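Local structure of methyltransferase FkbM (Methylobacillus flagellatus KT, 2PY6) at residues A[346-351]-A[380-385]. The protein probably acts as a methyltransferase of the FkbM family, with a Rossmann-like domain of the kind found in this enzyme class. Sequence-based numbering, arbitrary orientation.
Sequences SELSAL and TNYILS
Leu348 and Leu351, one turn apart on helix 347-352, meet Tyr382 and Ile383 of helix 375-386 in a mainly apolar contact with no hydrogen bond across it. Methyl CD1 of Leu348 lies 3.3 Å from Tyr382 CB, a close approach, and 3.7 Å from CG of the same tyrosine, so it sits at the root of the ring. Further along the ring, Leu351 takes over: its CB is 4.0 Å from Tyr382 CD2, while its carbonyl O lies 3.9 Å from Tyr382 CE2, reaching the ring obliquely. The chi1 of Tyr382 (178°) turns the ring away from the backbone N, and the ring passes the last turn of helix 347-352 at Leu351. Replacing Tyr382 by an alanine would keep the CB that Leu348 touches, but would probably open a gap beside Leu351 where CD2 and CE2 of the ring had been. Ile383 makes the smaller, more deeply buried part of the contact, its CD1 standing 3.8 Å from Leu351 CD1 and slightly farther from the other leucine methyl.

Behind this first shell, a serine hydroxyl bonds to the backbone in each helix. Ser346 is the N-cap of its helix: its OG accepts a nearly straight bond from Ser349 N (3.0 Å, 170°). In helix 375-386, Ser385 OG donates to Tyr382 O, three residues back, at 2.7 Å.

The two short segments run almost parallel, 11° apart, with axes 10.3 Å from each other. Beneath them lies the seven-stranded mixed sheet of the Rossmann-like domain: Leu351 rests on Met341 of strand 338-341 and Ile367 of strand 364-368, and Ile383 on Leu365 and on Phe408 of strand 404-408. Both helices thus pack side by side on one face of that sheet.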
ATOM      1  N   SER A 346     -25.639  15.230 -24.372  1.00 31.68           N
ATOM      2  CA  SER A 346     -25.798  14.798 -25.739  1.00 31.29           C
ATOM      3  C   SER A 346     -24.611  15.211 -26.584  1.00 29.55           C
ATOM      4  O   SER A 346     -24.318  16.401 -26.702  1.00 28.42           O
ATOM      5  CB  SER A 346     -27.070  15.416 -26.329  1.00 30.95           C
ATOM      6  OG  SER A 346     -27.137  15.172 -27.723  1.00 33.15           O
ATOM      7  N   GLU A 347     -23.901  14.231 -27.128  1.00 31.59           N
ATOM      8  CA  GLU A 347     -22.764  14.524 -28.033  1.00 30.93           C
ATOM      9  C   GLU A 347     -23.248  14.980 -29.384  1.00 27.21           C
ATOM     10  O   GLU A 347     -22.521  15.656 -30.089  1.00 31.91           O
ATOM     11  CB  GLU A 347     -21.765  13.361 -28.102  1.00 30.23           C
ATOM     12  CG  GLU A 347     -20.914  13.297 -26.806  1.00 33.10           C
ATOM     13  CD  GLU A 347     -19.817  12.320 -26.835  1.00 31.98           C
ATOM     14  OE1 GLU A 347     -19.766  11.553 -27.799  1.00 30.67           O
ATOM     15  OE2 GLU A 347     -19.007  12.308 -25.881  1.00 31.08           O
ATOM     16  N   LEU A 348     -24.477  14.641 -29.739  1.00 26.99           N
ATOM     17  CA  LEU A 348     -25.058  15.118 -30.984  1.00 27.83           C
ATOM     18  C   LEU A 348     -25.337  16.616 -30.849  1.00 28.33           C
ATOM     19  O   LEU A 348     -24.991  17.350 -31.751  1.00 29.29           O
ATOM     20  CB  LEU A 348     -26.339  14.364 -31.333  1.00 30.52           C
ATOM     21  CG  LEU A 348     -26.972  14.721 -32.691  1.00 31.22           C
ATOM     22  CD1 LEU A 348     -26.034  14.436 -33.838  1.00 40.12           C
ATOM     23  CD2 LEU A 348     -28.328  13.984 -32.908  1.00 33.15           C
ATOM     24  N   SER A 349     -25.929  17.071 -29.731  1.00 27.96           N
ATOM     25  CA  SER A 349     -26.149  18.511 -29.528  1.00 27.49           C
ATOM     26  C   SER A 349     -24.834  19.302 -29.476  1.00 27.39           C
ATOM     27  O   SER A 349     -24.732  20.437 -29.984  1.00 27.27           O
ATOM     28  CB  SER A 349     -26.954  18.794 -28.259  1.00 32.03           C
ATOM     29  OG  SER A 349     -28.322  18.462 -28.431  1.00 41.61           O
ATOM     30  N   ALA A 350     -23.834  18.706 -28.858  1.00 25.95           N
ATOM     31  CA  ALA A 350     -22.546  19.332 -28.756  1.00 25.73           C
ATOM     32  C   ALA A 350     -21.872  19.519 -30.090  1.00 26.61           C
ATOM     33  O   ALA A 350     -21.260  20.534 -30.303  1.00 28.74           O
ATOM     34  CB  ALA A 350     -21.693  18.563 -27.809  1.00 24.95           C
ATOM     35  N   LEU A 351     -21.985  18.534 -30.982  1.00 27.94           N
ATOM     36  CA  LEU A 351     -21.446  18.610 -32.310  1.00 26.30           C
ATOM     37  C   LEU A 351     -22.170  19.642 -33.169  1.00 27.32           C
ATOM     38  O   LEU A 351     -21.541  20.326 -33.979  1.00 24.60           O
ATOM     39  CB  LEU A 351     -21.507  17.236 -32.998  1.00 30.19           C
ATOM     40  CG  LEU A 351     -20.512  16.166 -32.513  1.00 27.75           C
ATOM     41  CD1 LEU A 351     -20.937  14.787 -33.009  1.00 35.55           C
ATOM     42  CD2 LEU A 351     -19.131  16.469 -32.950  1.00 36.48           C
ATOM     43  N   THR A 380     -21.812   9.801 -36.377  1.00 27.37           N
ATOM     44  CA  THR A 380     -21.160   9.692 -37.685  1.00 26.13           C
ATOM     45  C   THR A 380     -22.042  10.315 -38.774  1.00 27.84           C
ATOM     46  O   THR A 380     -21.560  11.120 -39.598  1.00 29.78           O
ATOM     47  CB  THR A 380     -20.859   8.213 -38.045  1.00 27.73           C
ATOM     48  OG1 THR A 380     -19.978   7.637 -37.078  1.00 28.49           O
ATOM     49  CG2 THR A 380     -20.179   8.113 -39.364  1.00 35.65           C
ATOM     50  N   ASN A 381     -23.326   9.968 -38.755  1.00 26.16           N
ATOM     51  CA  ASN A 381     -24.258  10.481 -39.740  1.00 27.78           C
ATOM     52  C   ASN A 381     -24.333  11.996 -39.678  1.00 28.99           C
ATOM     53  O   ASN A 381     -24.415  12.654 -40.706  1.00 27.33           O
ATOM     54  CB  ASN A 381     -25.663   9.886 -39.537  1.00 28.98           C
ATOM     55  CG  ASN A 381     -25.775   8.423 -40.004  1.00 34.91           C
ATOM     56  OD1 ASN A 381     -24.939   7.930 -40.757  1.00 33.24           O
ATOM     57  ND2 ASN A 381     -26.845   7.740 -39.566  1.00 41.28           N
ATOM     58  N   TYR A 382     -24.318  12.548 -38.457  1.00 30.23           N
ATOM     59  CA  TYR A 382     -24.381  13.993 -38.304  1.00 27.90           C
ATOM     60  C   TYR A 382     -23.127  14.670 -38.873  1.00 27.92           C
ATOM     61  O   TYR A 382     -23.229  15.634 -39.637  1.00 25.11           O
ATOM     62  CB  TYR A 382     -24.648  14.456 -36.853  1.00 24.90           C
ATOM     63  CG  TYR A 382     -24.639  15.968 -36.848  1.00 30.90           C
ATOM     64  CD1 TYR A 382     -25.692  16.683 -37.430  1.00 26.91           C
ATOM     65  CD2 TYR A 382     -23.532  16.679 -36.399  1.00 24.97           C
ATOM     66  CE1 TYR A 382     -25.668  18.079 -37.539  1.00 23.84           C
ATOM     67  CE2 TYR A 382     -23.501  18.085 -36.459  1.00 26.72           C
ATOM     68  CZ  TYR A 382     -24.556  18.776 -37.055  1.00 28.66           C
ATOM     69  OH  TYR A 382     -24.511  20.161 -37.123  1.00 28.53           O
ATOM     70  N   ILE A 383     -21.959  14.204 -38.453  1.00 26.45           N
ATOM     71  CA  ILE A 383     -20.704  14.798 -38.888  1.00 28.54           C
ATOM     72  C   ILE A 383     -20.545  14.778 -40.395  1.00 28.55           C
ATOM     73  O   ILE A 383     -20.110  15.763 -40.966  1.00 28.06           O
ATOM     74  CB  ILE A 383     -19.477  14.102 -38.186  1.00 28.33           C
ATOM     75  CG1 ILE A 383     -19.438  14.538 -36.742  1.00 27.59           C
ATOM     76  CG2 ILE A 383     -18.175  14.467 -38.875  1.00 33.53           C
ATOM     77  CD1 ILE A 383     -18.641  13.622 -35.801  1.00 29.60           C
ATOM     78  N   LEU A 384     -20.885  13.660 -41.035  1.00 30.48           N
ATOM     79  CA  LEU A 384     -20.747  13.542 -42.492  1.00 30.02           C
ATOM     80  C   LEU A 384     -21.724  14.408 -43.270  1.00 30.23           C
ATOM     81  O   LEU A 384     -21.458  14.785 -44.394  1.00 33.28           O
ATOM     82  CB  LEU A 384     -20.869  12.090 -42.948  1.00 28.04           C
ATOM     83  CG  LEU A 384     -19.769  11.137 -42.507  1.00 33.79           C
ATOM     84  CD1 LEU A 384     -20.049   9.720 -43.002  1.00 37.59           C
ATOM     85  CD2 LEU A 384     -18.417  11.620 -42.968  1.00 35.31           C
ATOM     86  N   SER A 385     -22.847  14.753 -42.660  1.00 33.62           N
ATOM     87  CA  SER A 385     -23.835  15.599 -43.301  1.00 29.39           C
ATOM     88  C   SER A 385     -23.322  17.049 -43.361  1.00 28.82           C
ATOM     89  O   SER A 385     -23.765  17.833 -44.186  1.00 29.09           O
ATOM     90  CB  SER A 385     -25.176  15.530 -42.531  1.00 32.49           C
ATOM     91  OG  SER A 385     -25.160  16.306 -41.334  1.00 34.41           O
TER